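Membrane-fusion protein (Streptococcus pneumoniae, PDB 5XU0) probably acts as the membrane-fusion (adaptor) component of a MacAB-like efflux pump, forming part of the channel through which substrates leave the cell. Local coordinates at residues 29-33 and 150-155; 42-46 and 168-172. The protein carries 2 engineered substitutions. All blocks are in the same frame, centred on the assembly; numbering follows the deposited sequence.

Contact 1 of 2, residues 29-33 and 150-155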
# COMPACT_ATOMS: atom_id res chain seq x y z
N ILE B 29 -20.51 17.54 1.24
CA ILE B 29 -21.24 16.35 0.82
C ILE B 29 -22.71 16.64 0.51
O ILE B 29 -23.38 15.80 -0.10
CB ILE B 29 -21.08 15.22 1.86
CG1 ILE B 29 -19.60 14.99 2.18
CG2 ILE B 29 -21.72 13.93 1.42
CD1 ILE B 29 -19.35 13.73 2.98
N LEU B 30 -23.22 17.81 0.89
CA LEU B 30 -24.47 18.37 0.36
C LEU B 30 -25.68 17.43 0.43
O LEU B 30 -26.69 17.69 -0.23
CB LEU B 30 -24.26 18.89 -1.08
CG LEU B 30 -23.85 18.02 -2.28
CD1 LEU B 30 -24.97 17.14 -2.76
CD2 LEU B 30 -23.31 18.89 -3.40
N VAL B 31 -25.61 16.34 1.19
CA VAL B 31 -26.78 15.52 1.49
C VAL B 31 -26.72 15.11 2.96
O VAL B 31 -25.63 14.85 3.49
CB VAL B 31 -26.89 14.27 0.59
CG1 VAL B 31 -27.37 14.64 -0.81
CG2 VAL B 31 -25.57 13.52 0.54
N SER B 32 -27.88 15.07 3.60
CA SER B 32 -27.99 14.61 4.97
C SER B 32 -28.73 13.28 5.00
O SER B 32 -29.60 13.02 4.16
CB SER B 32 -28.72 15.63 5.84
OG SER B 32 -27.98 16.83 5.96
N VAL B 33 -28.37 12.43 5.97
CA VAL B 33 -28.96 11.10 6.05
C VAL B 33 -30.48 11.22 6.18
O VAL B 33 -31.00 12.08 6.90
CB VAL B 33 -28.35 10.30 7.21
CG1 VAL B 33 -28.66 10.95 8.55
CG2 VAL B 33 -28.84 8.86 7.18
N VAL B 150 -30.91 8.18 1.00
CA VAL B 150 -29.55 8.11 1.52
C VAL B 150 -29.60 7.58 2.95
O VAL B 150 -30.35 8.09 3.79
CB VAL B 150 -28.86 9.49 1.42
CG1 VAL B 150 -29.16 10.14 0.08
CG2 VAL B 150 -29.24 10.43 2.54
N VAL B 151 -28.84 6.51 3.20
CA VAL B 151 -28.88 5.86 4.50
C VAL B 151 -27.65 6.11 5.34
O VAL B 151 -27.64 5.73 6.53
CB VAL B 151 -29.12 4.34 4.37
CG1 VAL B 151 -30.45 4.08 3.69
CG2 VAL B 151 -27.97 3.66 3.63
N GLU B 152 -26.60 6.71 4.78
CA GLU B 152 -25.45 7.03 5.62
C GLU B 152 -24.61 8.11 4.95
O GLU B 152 -24.33 8.02 3.75
CB GLU B 152 -24.61 5.77 5.89
CG GLU B 152 -23.32 6.03 6.62
CD GLU B 152 -22.41 4.83 6.60
OE1 GLU B 152 -21.48 4.77 7.43
OE2 GLU B 152 -22.63 3.93 5.76
N VAL B 153 -24.22 9.12 5.73
CA VAL B 153 -23.27 10.13 5.29
C VAL B 153 -22.15 10.20 6.31
O VAL B 153 -22.37 9.99 7.51
CB VAL B 153 -23.94 11.51 5.09
CG1 VAL B 153 -25.25 11.38 4.33
CG2 VAL B 153 -24.17 12.22 6.43
N ASN B 154 -20.93 10.48 5.84
CA ASN B 154 -19.75 10.46 6.71
C ASN B 154 -18.70 11.38 6.11
O ASN B 154 -18.10 11.06 5.08
CB ASN B 154 -19.23 9.03 6.85
CG ASN B 154 -18.06 8.93 7.81
OD1 ASN B 154 -17.64 9.91 8.43
ND2 ASN B 154 -17.52 7.72 7.95
N SER B 155 -18.47 12.52 6.77
CA SER B 155 -17.52 13.53 6.29
C SER B 155 -16.20 13.48 7.05
O SER B 155 -15.48 14.48 7.11
CB SER B 155 -18.13 14.93 6.41
OG SER B 155 -19.41 14.98 5.80

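Contact 2 of 2, residues 42-46 and 168-172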
# COMPACT_ATOMS: atom_id res chain seq x y z
N ALA B 42 -26.41 15.37 -7.64
CA ALA B 42 -25.09 15.34 -7.02
C ALA B 42 -25.20 14.93 -5.56
O ALA B 42 -26.19 15.21 -4.88
CB ALA B 42 -24.41 16.70 -7.14
N LEU B 43 -24.17 14.23 -5.06
CA LEU B 43 -24.11 13.85 -3.65
C LEU B 43 -22.77 14.12 -2.98
O LEU B 43 -22.70 14.00 -1.76
CB LEU B 43 -24.43 12.36 -3.45
CG LEU B 43 -25.63 11.73 -4.13
CD1 LEU B 43 -25.16 11.23 -5.46
CD2 LEU B 43 -26.20 10.61 -3.29
N VAL B 44 -21.72 14.43 -3.72
CA VAL B 44 -20.47 14.93 -3.14
C VAL B 44 -19.85 15.89 -4.14
O VAL B 44 -19.92 15.67 -5.36
CB VAL B 44 -19.46 13.81 -2.77
CG1 VAL B 44 -19.89 13.02 -1.54
CG2 VAL B 44 -19.24 12.89 -3.93
N LYS B 45 -19.24 16.96 -3.63
CA LYS B 45 -18.51 17.91 -4.45
C LYS B 45 -17.10 18.03 -3.89
O LYS B 45 -16.91 18.47 -2.75
CB LYS B 45 -19.20 19.27 -4.48
CG LYS B 45 -18.28 20.44 -4.83
CD LYS B 45 -18.36 20.80 -6.31
CE LYS B 45 -17.41 21.93 -6.65
NZ LYS B 45 -17.37 22.96 -5.58
N TYR B 46 -16.11 17.62 -4.68
CA TYR B 46 -14.73 17.91 -4.37
C TYR B 46 -14.39 19.35 -4.78
O TYR B 46 -15.10 19.97 -5.58
CB TYR B 46 -13.79 16.93 -5.08
CG TYR B 46 -13.91 15.48 -4.66
CD1 TYR B 46 -13.10 14.96 -3.66
CD2 TYR B 46 -14.81 14.63 -5.28
CE1 TYR B 46 -13.19 13.63 -3.27
CE2 TYR B 46 -14.91 13.30 -4.90
CZ TYR B 46 -14.10 12.80 -3.90
OH TYR B 46 -14.20 11.48 -3.53
N MSE B 168 -18.25 7.11 2.08
CA MSE B 168 -18.61 8.48 2.40
C MSE B 168 -20.12 8.70 2.32
O MSE B 168 -20.68 9.40 3.16
CB MSE B 168 -17.89 9.46 1.49
CG MSE B 168 -16.74 10.18 2.17
SE MSE B 168 -16.34 11.86 1.31
CE MSE B 168 -16.11 11.18 -0.49
N VAL B 169 -20.78 8.11 1.32
CA VAL B 169 -22.24 8.22 1.25
C VAL B 169 -22.82 6.91 0.75
O VAL B 169 -22.35 6.35 -0.24
CB VAL B 169 -22.69 9.40 0.37
CG1 VAL B 169 -24.15 9.27 -0.03
CG2 VAL B 169 -22.49 10.70 1.10
N HIS B 170 -23.86 6.43 1.44
CA HIS B 170 -24.56 5.20 1.08
C HIS B 170 -26.04 5.51 0.92
O HIS B 170 -26.67 6.03 1.84
CB HIS B 170 -24.36 4.12 2.15
CG HIS B 170 -24.95 2.80 1.79
ND1 HIS B 170 -25.17 1.80 2.71
CD2 HIS B 170 -25.38 2.31 0.60
CE1 HIS B 170 -25.70 0.75 2.11
NE2 HIS B 170 -25.84 1.03 0.83
N ILE B 171 -26.56 5.18 -0.27
CA ILE B 171 -27.95 5.44 -0.63
C ILE B 171 -28.54 4.15 -1.18
O ILE B 171 -27.83 3.32 -1.75
CB ILE B 171 -28.07 6.59 -1.67
CG1 ILE B 171 -27.64 6.13 -3.07
CG2 ILE B 171 -27.23 7.78 -1.26
CD1 ILE B 171 -28.75 5.45 -3.84
N VAL B 172 -29.85 3.98 -1.00
CA VAL B 172 -30.49 2.74 -1.45
C VAL B 172 -31.98 3.01 -1.67
O VAL B 172 -32.63 3.70 -0.89
CB VAL B 172 -30.26 1.60 -0.44
CG1 VAL B 172 -30.57 2.05 0.96
CG2 VAL B 172 -31.09 0.41 -0.80

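Contact 1 of 2, residues 29-33 and 150-155
Val153 puts one methyl between two valines of the 29-33 loop: its CG1 is 4.4 Å from Val31 CG2 and equally 4.4 Å from Val33 CB. The same carbon lies close to the loop backbone, 3.7 Å from Val33 N; chi1 of -46° places it beside the backbone N of Val153, on the side of the loop. Val150, on the same side of the strand, brings CG2 against the loop backbone, 3.6 Å from Val33 CA. Val31, Val150 and Ile29 are buried and form the tight inner side. Ile29 is stretched out (chi2 -169°), so that CD1 reaches 3.6 Å from Asn154 O and also meets the side chain of Ser155. Val33 is exposed yet well covered by the strand, with CG2 over the carbonyl end of Val151, 3.4 Å from Val151 O. The looser side belongs to Ser32, whose CB turns away from the strand, and Ser155, both exposed. Val33 and Val151 also pack on Tyr215 and Tyr219 of the second subunit, respectively. No hydrogen bond joins the two segments themselves, whose end-to-end directions are 130° apart; they meet by packing, and the backbone bonds come just beyond, from Val150 to Gly34 and Asp35. The loop links strand 26-28 to strand 36-37. On its other edge strand 148-153 pairs with strand 167-172, where a classic beta bulge sets Val151 and Glu152 opposite the single residue His170.

Contact 2 of 2, residues 42-46 and 168-172
Leu43, Val44 and Tyr46 meet Met168, Val169 and Ile171 across the buried interior of a beta sandwich. The contact is apolar, without a hydrogen bond from one segment to the other: the strand axes run 8.2 Å apart, nearly antiparallel at 169°, which is too far for backbone pairing and suits two layers joined by side chains. Among the aliphatic contacts, Leu43 makes its own through one branch, CD2. This carbon touches Ile171 CG2 at 3.6 Å and Val169 CG1 at 4.1 Å, the leucine lying at about a right angle to Ile171. The chi1 of Ile171, 75°, sets CG1 between the backbone N and carbonyl carbon and leaves CG2 as the branch that meets Leu43. Val44 uses CG1 alone, which comes 4.4 Å from Val169 CG2 and 4.3 Å from Met168 CE. The other kind of contact is between a methyl and an aromatic residue. Met168, built as selenomethionine, bends at chi3 (-54°), and its CE lies 3.6 Å from Tyr46 OH and 4.3 Å from Tyr46 CZ, approaching the phenol end of the ring obliquely. The same hydroxyl makes a weak hydrogen bond with Asp20 N. Met168 and Val169 can both point at strand 42-46 because they form a classic beta bulge opposite Val17. His170 turns to the other side of its strand, hydrogen-bonded to Glu14 and stacked on Tyr16, with Tyr219 of the second subunit edge-to-face. In one layer strand 42-46 runs between strands 26-28 and 141-143; in the other, strand 167-172 runs between strands 14-18 and 148-153.

How the contacts relate
The centres of contacts 1 and 2 lie about 6 Å apart in the same barrel-sandwich domain. Along the chain the segments alternate, 29-33, 42-46, 150-155, 168-172, with helices 49-77 and 109-138 between the second and third. Each contact therefore joins chain from before the helical pair to chain from after it, so the domain is built from chain on both sides of that pair. The two touch directly: strands 148-153 and 167-172 are neighbours in one sheet, with a probable hydrogen bond between His170 N and Glu152 O (2.9 Å), and Ile29 packs against the backbone of Leu43. Contact 1 lies toward the partly exposed margin, contact 2 in the buried interior.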